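Local structure of mandelate racemase/muconate lactonizing enzyme-like protein (Roseovarius sp. TM1035, 3RCY) at residues Met74-Arg77 against Val78-Gly82; Ala154-Cys157 against Val158-Tyr162; Met180-Met183 against Thr184-Ser187; Gly218-Arg221 against Leu222-Ile226; Val370-Ala373 against Leu374-Asn378. The protein probably catalyses a magnesium-dependent reaction of the mandelate racemase/muconate lactonizing enzyme kind, as a member of the enolase superfamily. One frame throughout, in Å; residues are numbered along the deposited sequence. Where two conformers were deposited one is given.

Contact 1 of 5, residues Met74-Arg77 against Val78-Gly82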
loop_
_atom_site.group_PDB
_atom_site.type_symbol
_atom_site.label_atom_id
_atom_site.label_comp_id
_atom_site.label_asym_id
_atom_site.label_seq_id
_atom_site.Cartn_x
_atom_site.Cartn_y
_atom_site.Cartn_z
ATOM N N MET A 74 1.360 33.188 19.040
ATOM C CA MET A 74 2.590 33.760 18.498
ATOM C C MET A 74 3.240 32.820 17.486
ATOM O O MET A 74 3.724 33.277 16.449
ATOM C CB MET A 74 3.562 34.176 19.606
ATOM C CG MET A 74 3.036 35.377 20.396
ATOM S SD MET A 74 4.252 36.091 21.504
ATOM C CE MET A 74 4.162 34.928 22.862
ATOM N N PHE A 75 3.211 31.515 17.758
ATOM C CA PHE A 75 3.661 30.553 16.758
ATOM C C PHE A 75 2.865 30.682 15.450
ATOM O O PHE A 75 3.464 30.806 14.375
ATOM C CB PHE A 75 3.652 29.102 17.262
ATOM C CG PHE A 75 4.064 28.106 16.201
ATOM C CD1 PHE A 75 5.411 27.826 15.975
ATOM C CD2 PHE A 75 3.103 27.486 15.397
ATOM C CE1 PHE A 75 5.795 26.928 14.969
ATOM C CE2 PHE A 75 3.471 26.594 14.401
ATOM C CZ PHE A 75 4.818 26.309 14.186
ATOM N N ARG A 76 1.537 30.682 15.540
ATOM C CA ARG A 76 0.696 30.804 14.341
ATOM C C ARG A 76 0.997 32.066 13.532
ATOM O O ARG A 76 1.012 32.023 12.306
ATOM C CB ARG A 76 -0.803 30.764 14.673
ATOM C CG ARG A 76 -1.351 29.430 15.242
ATOM C CD ARG A 76 -0.933 28.193 14.434
ATOM N NE ARG A 76 -1.275 28.292 13.012
ATOM C CZ ARG A 76 -1.123 27.307 12.130
ATOM N NH1 ARG A 76 -0.635 26.125 12.521
ATOM N NH2 ARG A 76 -1.455 27.507 10.852
ATOM N N ARG A 77 1.197 33.187 14.223
ATOM C CA ARG A 77 1.517 34.451 13.569
ATOM C C ARG A 77 2.798 34.352 12.748
ATOM O O ARG A 77 2.813 34.737 11.587
ATOM C CB ARG A 77 1.677 35.566 14.599
ATOM C CG ARG A 77 0.394 36.097 15.179
ATOM C CD ARG A 77 0.726 37.134 16.238
ATOM N NE ARG A 77 -0.461 37.732 16.831
ATOM C CZ ARG A 77 -0.480 38.350 18.014
ATOM N NH1 ARG A 77 0.625 38.440 18.750
ATOM N NH2 ARG A 77 -1.617 38.860 18.472
ATOM N N VAL A 78 3.870 33.846 13.357
ATOM C CA VAL A 78 5.165 33.765 12.674
ATOM C C VAL A 78 5.124 32.700 11.572
ATOM O O VAL A 78 5.592 32.932 10.460
ATOM C CB VAL A 78 6.341 33.484 13.657
ATOM C CG1 VAL A 78 7.667 33.462 12.914
ATOM C CG2 VAL A 78 6.373 34.543 14.753
ATOM N N TYR A 79 4.535 31.552 11.890
ATOM C CA TYR A 79 4.380 30.450 10.940
ATOM C C TYR A 79 3.623 30.867 9.681
ATOM O O TYR A 79 3.939 30.396 8.580
ATOM C CB TYR A 79 3.653 29.288 11.619
ATOM C CG TYR A 79 3.578 28.007 10.821
ATOM C CD1 TYR A 79 4.714 27.231 10.604
ATOM C CD2 TYR A 79 2.358 27.546 10.330
ATOM C CE1 TYR A 79 4.651 26.041 9.888
ATOM C CE2 TYR A 79 2.280 26.346 9.616
ATOM C CZ TYR A 79 3.437 25.604 9.408
ATOM O OH TYR A 79 3.378 24.418 8.721
ATOM N N SER A 80 2.644 31.760 9.854
ATOM C CA SER A 80 1.780 32.215 8.767
ATOM C C SER A 80 2.268 33.498 8.090
ATOM O O SER A 80 1.700 33.926 7.066
ATOM C CB SER A 80 0.359 32.452 9.299
ATOM O OG SER A 80 -0.141 31.292 9.954
ATOM N N SER A 81 3.304 34.106 8.668
ATOM C CA SER A 81 3.768 35.433 8.275
ATOM C C SER A 81 3.919 35.626 6.769
ATOM O O SER A 81 4.601 34.852 6.095
ATOM C CB SER A 81 5.086 35.768 8.985
ATOM O OG SER A 81 5.406 37.146 8.844
ATOM N N GLY A 82 3.288 36.681 6.258
ATOM C CA GLY A 82 3.413 37.068 4.852
ATOM C C GLY A 82 2.754 36.109 3.878
ATOM O O GLY A 82 3.214 35.974 2.749
#
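Arg-76 O is approached twice by Ser-80, the backbone N of Ser-80 bonding to it at 3.0 Å and the hydroxyl OG lying 2.7 Å from it. The hydroxyl's one proton is not settled, because Leu-175 O of the second subunit also lies within its reach. One residue earlier, the N-H of Tyr-79 runs to Phe-75 O at 2.8 Å in an ordinary helical bond. The side chains of these two residues lie alongside each other, pointing the same way. In each the ring carbon CG stands opposite the backbone N (chi1 178° for Phe-75, -172° for Tyr-79), which sends both rings off the helix on the same side, planes 20° apart but displaced too far to stack, centroids 5.2 Å apart. Instead, CB of Tyr-79 makes a CH-pi contact over the Phe-75 face, 4.2 Å from its centroid. The bent chain of Arg-76 runs beside Tyr-79: CD2 of Tyr-79 lies over a guanidinium face, while NH2 of Arg-76 reaches the ring's edge 3.8 Å from that same CD2. The polar ends go across the subunit boundary, Arg-76 NE to Leu-175 O and Tyr-79 OH to Asp-241, both of the second subunit. This is the closing turn of helix 71-80 in the N-terminal domain; its Tyr-79 touches Pro-87 and Ala-267, which line a ribofuranose pocket, and stands about 5 Å from a bound sugar.

Contact 2 of 5, residues Ala154-Cys157 against Val158-Tyr162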
loop_
_atom_site.group_PDB
_atom_site.type_symbol
_atom_site.label_atom_id
_atom_site.label_comp_id
_atom_site.label_asym_id
_atom_site.label_seq_id
_atom_site.Cartn_x
_atom_site.Cartn_y
_atom_site.Cartn_z
ATOM N N ALA A 154 36.658 8.048 24.552
ATOM C CA ALA A 154 35.516 7.242 24.992
ATOM C C ALA A 154 35.735 6.660 26.392
ATOM O O ALA A 154 34.828 6.712 27.228
ATOM C CB ALA A 154 35.225 6.135 23.991
ATOM N N ALA A 155 36.933 6.106 26.629
ATOM C CA ALA A 155 37.316 5.585 27.939
ATOM C C ALA A 155 37.214 6.671 29.001
ATOM O O ALA A 155 36.696 6.430 30.091
ATOM C CB ALA A 155 38.730 4.998 27.905
ATOM N N ASP A 156 37.671 7.874 28.669
ATOM C CA ASP A 156 37.576 8.993 29.596
ATOM C C ASP A 156 36.119 9.427 29.845
ATOM O O ASP A 156 35.734 9.671 30.985
ATOM C CB ASP A 156 38.430 10.170 29.119
ATOM C CG ASP A 156 38.601 11.221 30.191
ATOM O OD1 ASP A 156 39.145 10.912 31.275
ATOM O OD2 ASP A 156 38.169 12.356 29.960
ATOM N N CYS A 157 35.309 9.518 28.790
ATOM C CA CYS A 157 33.883 9.833 28.953
ATOM C C CYS A 157 33.180 8.840 29.879
ATOM O O CYS A 157 32.418 9.221 30.772
ATOM C CB CYS A 157 33.173 9.857 27.595
ATOM S SG CYS A 157 33.572 11.282 26.635
ATOM N N VAL A 158 33.452 7.562 29.659
ATOM C CA VAL A 158 32.843 6.498 30.449
ATOM C C VAL A 158 33.309 6.525 31.908
ATOM O O VAL A 158 32.499 6.362 32.826
ATOM C CB VAL A 158 33.067 5.122 29.784
ATOM C CG1 VAL A 158 32.692 3.987 30.721
ATOM C CG2 VAL A 158 32.253 5.053 28.499
ATOM N N ALA A 159 34.601 6.761 32.119
ATOM C CA ALA A 159 35.142 6.888 33.475
ATOM C C ALA A 159 34.389 7.979 34.238
ATOM O O ALA A 159 34.084 7.810 35.418
ATOM C CB ALA A 159 36.639 7.194 33.434
ATOM N N ARG A 160 34.034 9.022 33.525
ATOM C CA ARG A 160 33.391 10.208 34.030
ATOM C C ARG A 160 31.884 9.998 34.173
ATOM O O ARG A 160 31.221 10.899 34.549
ATOM C CB ARG A 160 33.636 11.396 33.089
ATOM C CG ARG A 160 34.778 12.380 33.332
ATOM C CD ARG A 160 35.329 13.069 32.031
ATOM N NE ARG A 160 34.386 13.358 30.900
ATOM C CZ ARG A 160 34.756 13.535 29.621
ATOM N NH1 ARG A 160 33.917 14.056 28.697
ATOM N NH2 ARG A 160 35.987 13.222 29.262
ATOM N N GLY A 161 31.375 8.821 33.861
ATOM C CA GLY A 161 29.969 8.473 34.038
ATOM C C GLY A 161 29.045 8.515 32.829
ATOM O O GLY A 161 27.886 8.123 32.944
ATOM N N TYR A 162 29.528 8.984 31.679
ATOM C CA TYR A 162 28.703 8.969 30.462
ATOM C C TYR A 162 28.322 7.546 30.068
ATOM O O TYR A 162 29.155 6.630 30.128
ATOM C CB TYR A 162 29.385 9.687 29.299
ATOM C CG TYR A 162 29.351 11.185 29.452
ATOM C CD1 TYR A 162 28.229 11.919 29.065
ATOM C CD2 TYR A 162 30.434 11.871 29.999
ATOM C CE1 TYR A 162 28.185 13.301 29.215
ATOM C CE2 TYR A 162 30.401 13.248 30.160
ATOM C CZ TYR A 162 29.275 13.956 29.764
ATOM O OH TYR A 162 29.249 15.321 29.928
#
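Cys-157 O collects the main-chain bonds that finish this helix: Tyr-162 N reaches it at 3.0 Å, and Arg-160 N touches it in a weak bond while giving its better one, 3.1 Å, to Asp-156 O. The turns before are regular, with Val-158 N on Ala-154 O and Ala-159 N on Ala-155 O.

Charge comes next. NH2 of Arg-160 meets OD2 of Asp-156 in a salt bridge, the oxygen lying at the guanidinium edge and the two planes turned 65° apart. The modelled separation of these two atoms is too short to take literally, and this is one of two arginine conformers, so the detail is doubtful. Replacing Asp-156 with an alanine would probably leave the Arg-160 guanidinium in this conformer without its carboxylate mate and freer to swing into solvent.

Cys-157 makes the remaining, looser contacts. In this conformer of the arginine, CA of Cys-157 sits over the centre of the guanidinium face, and SG of Cys-157 lies 3.5 Å from Arg-160 NH1. The same sulfur approaches the Tyr-162 ring obliquely, 5.4 Å from its centroid, a loose sulfur-aromatic contact. CB of Cys-157 lies 4.2 Å from CB of Tyr-162, and Cys-157 O lies in the ring plane at its edge.

Gly-161 has a phi of 100°, where a side chain would jam against the preceding carbonyl; together with the paired bonds Tyr-162 N to Cys-157 O and Gly-161 N to Val-158 O, this makes a Schellman motif, ending helix 147-159 ahead of barrel strand 164-167.

Contact 3 of 5, residues Met180-Met183 against Thr184-Ser187. With GOL (glycerol), chain J.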
loop_
_atom_site.group_PDB
_atom_site.type_symbol
_atom_site.label_atom_id
_atom_site.label_comp_id
_atom_site.label_asym_id
_atom_site.label_seq_id
_atom_site.Cartn_x
_atom_site.Cartn_y
_atom_site.Cartn_z
ATOM N N MET A 180 28.448 8.529 -2.306
ATOM C CA MET A 180 28.783 7.170 -1.893
ATOM C C MET A 180 30.043 7.231 -1.030
ATOM O O MET A 180 31.007 7.893 -1.409
ATOM C CB MET A 180 29.002 6.291 -3.133
ATOM C CG MET A 180 29.325 4.826 -2.852
ATOM S SD MET A 180 27.910 3.860 -2.293
ATOM C CE MET A 180 26.986 3.622 -3.829
ATOM N N PRO A 181 30.045 6.561 0.140
ATOM C CA PRO A 181 31.280 6.536 0.934
ATOM C C PRO A 181 32.426 5.870 0.171
ATOM O O PRO A 181 32.198 4.962 -0.641
ATOM C CB PRO A 181 30.905 5.672 2.150
ATOM C CG PRO A 181 29.758 4.803 1.653
ATOM C CD PRO A 181 28.984 5.733 0.747
ATOM N N ALA A 182 33.648 6.330 0.428
ATOM C CA ALA A 182 34.842 5.635 -0.033
ATOM C C ALA A 182 34.975 4.349 0.790
ATOM O O ALA A 182 34.426 4.274 1.887
ATOM C CB ALA A 182 36.045 6.521 0.165
ATOM N N MET A 183 35.682 3.345 0.261
ATOM C CA MET A 183 35.972 2.124 1.022
ATOM C C MET A 183 36.707 2.441 2.324
ATOM O O MET A 183 36.480 1.791 3.343
ATOM C CB MET A 183 36.788 1.121 0.193
ATOM C CG MET A 183 35.960 0.225 -0.737
ATOM S SD MET A 183 34.661 -0.748 0.079
ATOM C CE MET A 183 35.626 -1.747 1.217
ATOM N N THR A 184 37.570 3.450 2.285
ATOM C CA THR A 184 38.275 3.916 3.483
ATOM C C THR A 184 37.341 4.521 4.541
ATOM O O THR A 184 37.604 4.382 5.729
ATOM C CB THR A 184 39.388 4.928 3.143
ATOM O OG1 THR A 184 38.845 5.955 2.314
ATOM C CG2 THR A 184 40.549 4.237 2.411
ATOM N N ASP A 185 36.264 5.185 4.112
ATOM C CA ASP A 185 35.231 5.688 5.040
ATOM C C ASP A 185 34.537 4.537 5.761
ATOM O O ASP A 185 34.259 4.606 6.966
ATOM C CB ASP A 185 34.169 6.526 4.302
ATOM C CG ASP A 185 34.744 7.784 3.671
ATOM O OD1 ASP A 185 35.653 8.383 4.268
ATOM O OD2 ASP A 185 34.273 8.184 2.584
ATOM N N ILE A 186 34.226 3.486 5.010
ATOM C CA ILE A 186 33.592 2.321 5.594
ATOM C C ILE A 186 34.538 1.621 6.564
ATOM O O ILE A 186 34.158 1.364 7.706
ATOM C CB ILE A 186 33.013 1.357 4.521
ATOM C CG1 ILE A 186 31.863 2.048 3.768
ATOM C CG2 ILE A 186 32.522 0.052 5.181
ATOM C CD1 ILE A 186 31.367 1.304 2.517
ATOM N N SER A 187 35.772 1.347 6.138
ATOM C CA SER A 187 36.722 0.644 7.000
ATOM C C SER A 187 37.070 1.452 8.246
ATOM O O SER A 187 37.231 0.892 9.332
ATOM C CB SER A 187 37.989 0.280 6.234
ATOM O OG SER A 187 37.677 -0.524 5.116
HETATM C C1 GOL J . 38.409 4.808 -1.581
HETATM O O1 GOL J . 38.570 3.968 -0.475
HETATM C C2 GOL J . 38.613 3.949 -2.803
HETATM O O2 GOL J . 39.308 4.727 -3.743
HETATM C C3 GOL J . 37.294 3.458 -3.390
HETATM O O3 GOL J . 36.224 3.595 -2.482
#
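Met-183, Ile-186 and Ala-182 carry this helix start, with Met-183 O taking the N-H of Ser-187 at 2.9 Å, the next helical bond after the one from Ile-186 N to Ala-182 O. OG of Ser-187 also lies near Met-183 O, though where its proton goes is not settled. The side chain of Met-183 leads off the turn, folded back at chi2 and chi3 so that its sulfur ends beside Arg-221.

Ala-182 occupies the N-cap position. Its carbonyl accepts from Ile-186 N at 3.2 Å, and its own N-H is held by OD2 of Asp-185 at 2.9 Å. This oxygen is met on its anti side and 34° out of the carboxylate plane. Asp-185 thereby returns one half of a capping box. A glycerol, probably from the crystallisation liquor, separately takes the next two N-H groups: its O3 accepts from Met-183 N at 2.8 Å and its O1 from Thr-184 N at 3.0 Å.

Ile-186 reaches back across the cap. Its CG1 stands opposite the carbonyl carbon (chi1 -66°), and CD1 beyond it meets CG of Pro-181 at 3.9 Å, the pair forming a hydrophobic staple around Ala-182.

The turn opens helix 183-200, whose Met-183 and Ile-186 rest on Arg-221 of helix 216-226, while Thr-184 and the glycerol face the fourth subunit.

Contact 4 of 5, residues Gly218-Arg221 against Leu222-Ile226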
loop_
_atom_site.group_PDB
_atom_site.type_symbol
_atom_site.label_atom_id
_atom_site.label_comp_id
_atom_site.label_asym_id
_atom_site.label_seq_id
_atom_site.Cartn_x
_atom_site.Cartn_y
_atom_site.Cartn_z
ATOM N N GLY A 218 24.531 4.551 -0.362
ATOM C CA GLY A 218 25.731 4.722 0.449
ATOM C C GLY A 218 25.487 4.527 1.929
ATOM O O GLY A 218 26.284 3.872 2.608
ATOM N N ALA A 219 24.378 5.080 2.420
ATOM C CA ALA A 219 23.998 4.968 3.830
ATOM C C ALA A 219 23.723 3.527 4.233
ATOM O O ALA A 219 24.028 3.121 5.357
ATOM C CB ALA A 219 22.780 5.831 4.129
ATOM N N ILE A 220 23.139 2.763 3.312
ATOM C CA ILE A 220 22.874 1.340 3.536
ATOM C C ILE A 220 24.171 0.515 3.558
ATOM O O ILE A 220 24.347 -0.328 4.437
ATOM C CB ILE A 220 21.837 0.785 2.523
ATOM C CG1 ILE A 220 20.466 1.444 2.778
ATOM C CG2 ILE A 220 21.723 -0.757 2.622
ATOM C CD1 ILE A 220 19.484 1.341 1.609
ATOM N N ARG A 221 25.082 0.771 2.619
ATOM C CA ARG A 221 26.376 0.075 2.618
ATOM C C ARG A 221 27.189 0.355 3.891
ATOM O O ARG A 221 27.791 -0.556 4.458
ATOM C CB ARG A 221 27.190 0.416 1.378
ATOM C CG ARG A 221 26.584 -0.116 0.078
ATOM C CD ARG A 221 27.563 0.022 -1.085
ATOM N NE ARG A 221 28.866 -0.554 -0.764
ATOM C CZ ARG A 221 30.026 0.095 -0.818
ATOM N NH1 ARG A 221 30.084 1.369 -1.219
ATOM N NH2 ARG A 221 31.138 -0.547 -0.489
ATOM N N LEU A 222 27.193 1.608 4.343
ATOM C CA LEU A 222 27.920 1.959 5.569
ATOM C C LEU A 222 27.222 1.388 6.800
ATOM O O LEU A 222 27.866 0.812 7.689
ATOM C CB LEU A 222 28.104 3.477 5.703
ATOM C CG LEU A 222 28.712 3.959 7.029
ATOM C CD1 LEU A 222 30.176 3.569 7.135
ATOM C CD2 LEU A 222 28.559 5.461 7.168
ATOM N N GLY A 223 25.905 1.550 6.838
ATOM C CA GLY A 223 25.081 1.028 7.924
ATOM C C GLY A 223 25.295 -0.451 8.179
ATOM O O GLY A 223 25.536 -0.854 9.316
ATOM N N GLN A 224 25.214 -1.268 7.125
ATOM C CA GLN A 224 25.337 -2.712 7.289
ATOM C C GLN A 224 26.705 -3.133 7.856
ATOM O O GLN A 224 26.795 -4.099 8.613
ATOM C CB GLN A 224 24.987 -3.457 5.987
ATOM C CG GLN A 224 26.029 -3.381 4.877
ATOM C CD GLN A 224 25.525 -3.995 3.577
ATOM O OE1 GLN A 224 25.900 -5.114 3.217
ATOM N NE2 GLN A 224 24.653 -3.271 2.880
ATOM N N ALA A 225 27.749 -2.371 7.516
ATOM C CA ALA A 225 29.114 -2.642 7.973
ATOM C C ALA A 225 29.308 -2.442 9.479
ATOM O O ALA A 225 30.112 -3.133 10.097
ATOM C CB ALA A 225 30.112 -1.790 7.193
ATOM N N ILE A 226 28.566 -1.507 10.066
ATOM C CA ILE A 226 28.737 -1.176 11.482
ATOM C C ILE A 226 27.710 -1.876 12.389
ATOM O O ILE A 226 27.810 -1.800 13.612
ATOM C CB ILE A 226 28.748 0.369 11.723
ATOM C CG1 ILE A 226 27.418 1.008 11.299
ATOM C CG2 ILE A 226 29.934 1.023 10.988
ATOM C CD1 ILE A 226 27.165 2.410 11.882
#
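Gln-224 folds back over Ile-220, the two side chains slanting across each other so that CG2 of Ile-220 lies 3.9 Å from NE2 of Gln-224. The bend is made at the first torsion: CG of Gln-224 sits between the backbone N and the carbonyl carbon (chi1 74°), 3.4 Å from Arg-221 O, and the chain runs extended from there. It carries NE2 to within 3.3 Å of Ile-220 O, a weak bond added to the firm one of 3.0 Å from Gln-224 N to the same oxygen. The stronger partner of NE2 is Arg-254 O of the fourth subunit. With an alanine at Gln-224, that carbonyl would probably lose this donor, and Ile-220 O would keep the backbone N-H without its extra amide. Arg-221 leaves the helix away from 222-226, and its bent chain takes NH2 to Ser-230 OG of the fourth subunit. Leu-222 turns to Phe-208 on the barrel strand. At Gly-223 an added beta carbon would come very close to Ala-219 O, about 2.9 Å. This is helix 216-226 of the beta-alpha-beta unit joining strands 205-208 and 233-235, one of the repeated crossovers of the enolase-superfamily barrel.

Contact 5 of 5, residues Val370-Ala373 against Leu374-Asn378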
loop_
_atom_site.group_PDB
_atom_site.type_symbol
_atom_site.label_atom_id
_atom_site.label_comp_id
_atom_site.label_asym_id
_atom_site.label_seq_id
_atom_site.Cartn_x
_atom_site.Cartn_y
_atom_site.Cartn_z
ATOM N N VAL A 370 22.419 34.073 33.189
ATOM C CA VAL A 370 23.244 34.304 32.020
ATOM C C VAL A 370 24.266 35.398 32.324
ATOM O O VAL A 370 23.913 36.485 32.793
ATOM C CB VAL A 370 22.407 34.648 30.767
ATOM C CG1 VAL A 370 23.309 34.997 29.587
ATOM C CG2 VAL A 370 21.519 33.466 30.390
ATOM N N ASP A 371 25.535 35.088 32.085
ATOM C CA ASP A 371 26.575 36.088 32.236
ATOM C C ASP A 371 26.620 36.968 30.990
ATOM O O ASP A 371 27.384 36.711 30.048
ATOM C CB ASP A 371 27.932 35.446 32.517
ATOM C CG ASP A 371 28.942 36.450 33.042
ATOM O OD1 ASP A 371 28.840 37.649 32.703
ATOM O OD2 ASP A 371 29.834 36.041 33.802
ATOM N N GLU A 372 25.790 38.011 31.001
ATOM C CA GLU A 372 25.683 38.928 29.873
ATOM C C GLU A 372 27.006 39.626 29.565
ATOM O O GLU A 372 27.379 39.754 28.402
ATOM C CB GLU A 372 24.580 39.965 30.109
ATOM C CG GLU A 372 24.354 40.873 28.903
ATOM C CD GLU A 372 23.150 41.773 29.049
ATOM O OE1 GLU A 372 22.265 41.476 29.884
ATOM O OE2 GLU A 372 23.090 42.779 28.313
ATOM N N ALA A 373 27.713 40.062 30.606
ATOM C CA ALA A 373 29.008 40.726 30.441
ATOM C C ALA A 373 30.027 39.834 29.715
ATOM O O ALA A 373 30.738 40.295 28.820
ATOM C CB ALA A 373 29.560 41.205 31.798
ATOM N N LEU A 374 30.085 38.559 30.094
ATOM C CA LEU A 374 30.963 37.596 29.431
ATOM C C LEU A 374 30.614 37.416 27.946
ATOM O O LEU A 374 31.511 37.412 27.096
ATOM C CB LEU A 374 30.933 36.243 30.150
ATOM C CG LEU A 374 31.811 35.116 29.592
ATOM C CD1 LEU A 374 33.311 35.426 29.738
ATOM C CD2 LEU A 374 31.464 33.803 30.277
ATOM N N ALA A 375 29.323 37.273 27.636
ATOM C CA ALA A 375 28.885 37.145 26.240
ATOM C C ALA A 375 29.287 38.365 25.413
ATOM O O ALA A 375 29.786 38.228 24.297
ATOM C CB ALA A 375 27.379 36.925 26.158
ATOM N N ARG A 376 29.063 39.554 25.968
ATOM C CA ARG A 376 29.434 40.807 25.298
ATOM C C ARG A 376 30.954 40.995 25.184
ATOM O O ARG A 376 31.432 41.616 24.233
ATOM C CB ARG A 376 28.794 42.006 26.000
ATOM C CG ARG A 376 27.280 42.020 25.930
ATOM C CD ARG A 376 26.721 43.358 26.388
ATOM N NE ARG A 376 25.264 43.397 26.282
ATOM C CZ ARG A 376 24.595 43.599 25.148
ATOM N NH1 ARG A 376 23.268 43.614 25.153
ATOM N NH2 ARG A 376 25.244 43.775 24.005
ATOM N N ALA A 377 31.705 40.447 26.138
ATOM C CA ALA A 377 33.173 40.493 26.088
ATOM C C ALA A 377 33.729 39.500 25.063
ATOM O O ALA A 377 34.936 39.464 24.807
ATOM C CB ALA A 377 33.773 40.231 27.475
ATOM N N ASN A 378 32.843 38.703 24.470
ATOM C CA ASN A 378 33.247 37.714 23.479
ATOM C C ASN A 378 32.457 37.851 22.170
ATOM O O ASN A 378 31.666 36.969 21.832
ATOM C CB ASN A 378 33.121 36.293 24.061
ATOM C CG ASN A 378 34.197 35.984 25.090
ATOM O OD1 ASN A 378 34.048 36.281 26.280
ATOM N ND2 ASN A 378 35.281 35.371 24.637
#
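The chain enters a short helix through an inverse gamma turn centred on Asp-371, whose carbonyl O then accepts from Ala-375 N at 3.1 Å. Asp-371 is the N-cap of helix 372-376, and its side chain makes the capping bond. With CG opposite the backbone N (chi1 -165°), the carboxylate swings over the first turn, and OD1 takes the N-H of Leu-374 at 3.0 Å and a fairly straight 164°. The donor comes from above the carboxylate plane, not within it. The same swing lays CG of Asp-371 against CB of Leu-374, 3.5 Å away, the two side chains crossing at about a right angle. The capping negative charge would suit the positive end of the helix dipole.

One turn on, Arg-376 N bonds to Glu-372 O, and the two side chains run alongside each other in the same direction, both largely extended. They form an i to i+4 salt bridge on the outside of the helix. The other carboxylate oxygen, OE1 of Glu-372, is taken by Lys-28, so the acid joins two positive charges. The apolar side of the helix is covered differently, Ala-375 resting on Ile-10 of strand 4-12 and Leu-374 on Phe-342 of helix 341-346.

At the bridge itself a single oxygen, Glu-372 OE2, receives both Arg-376 NE at 3.0 Å, through its anti lone pair, and Arg-376 NH1 at 3.3 Å, OE2 lying within about 6° of the guanidinium plane.

Contacts 1 and 4 are buried, contacts 2 and 3 partly so, and contact 5 lies at the surface. Contact 1 belongs to the N-terminal domain, while contacts 2, 3 and 4 lie in the barrel domain. Contacts 3 and 4 hold neighbouring helices, their centres about 9 Å apart, and touch where Met-180, Met-183 and Ile-186 surround Arg-221; both reach the fourth subunit. Contacts 3 and 5 start helices: Asp-371 caps the second, glycerol binds two N-H groups in the first; contact 2 ends one with glycine. Salt bridges from i to i+4 appear in contacts 2 (one conformer) and 5, which no other chain touches; Arg-76 of contact 1 and Arg-221 of contact 4 bond to other subunits.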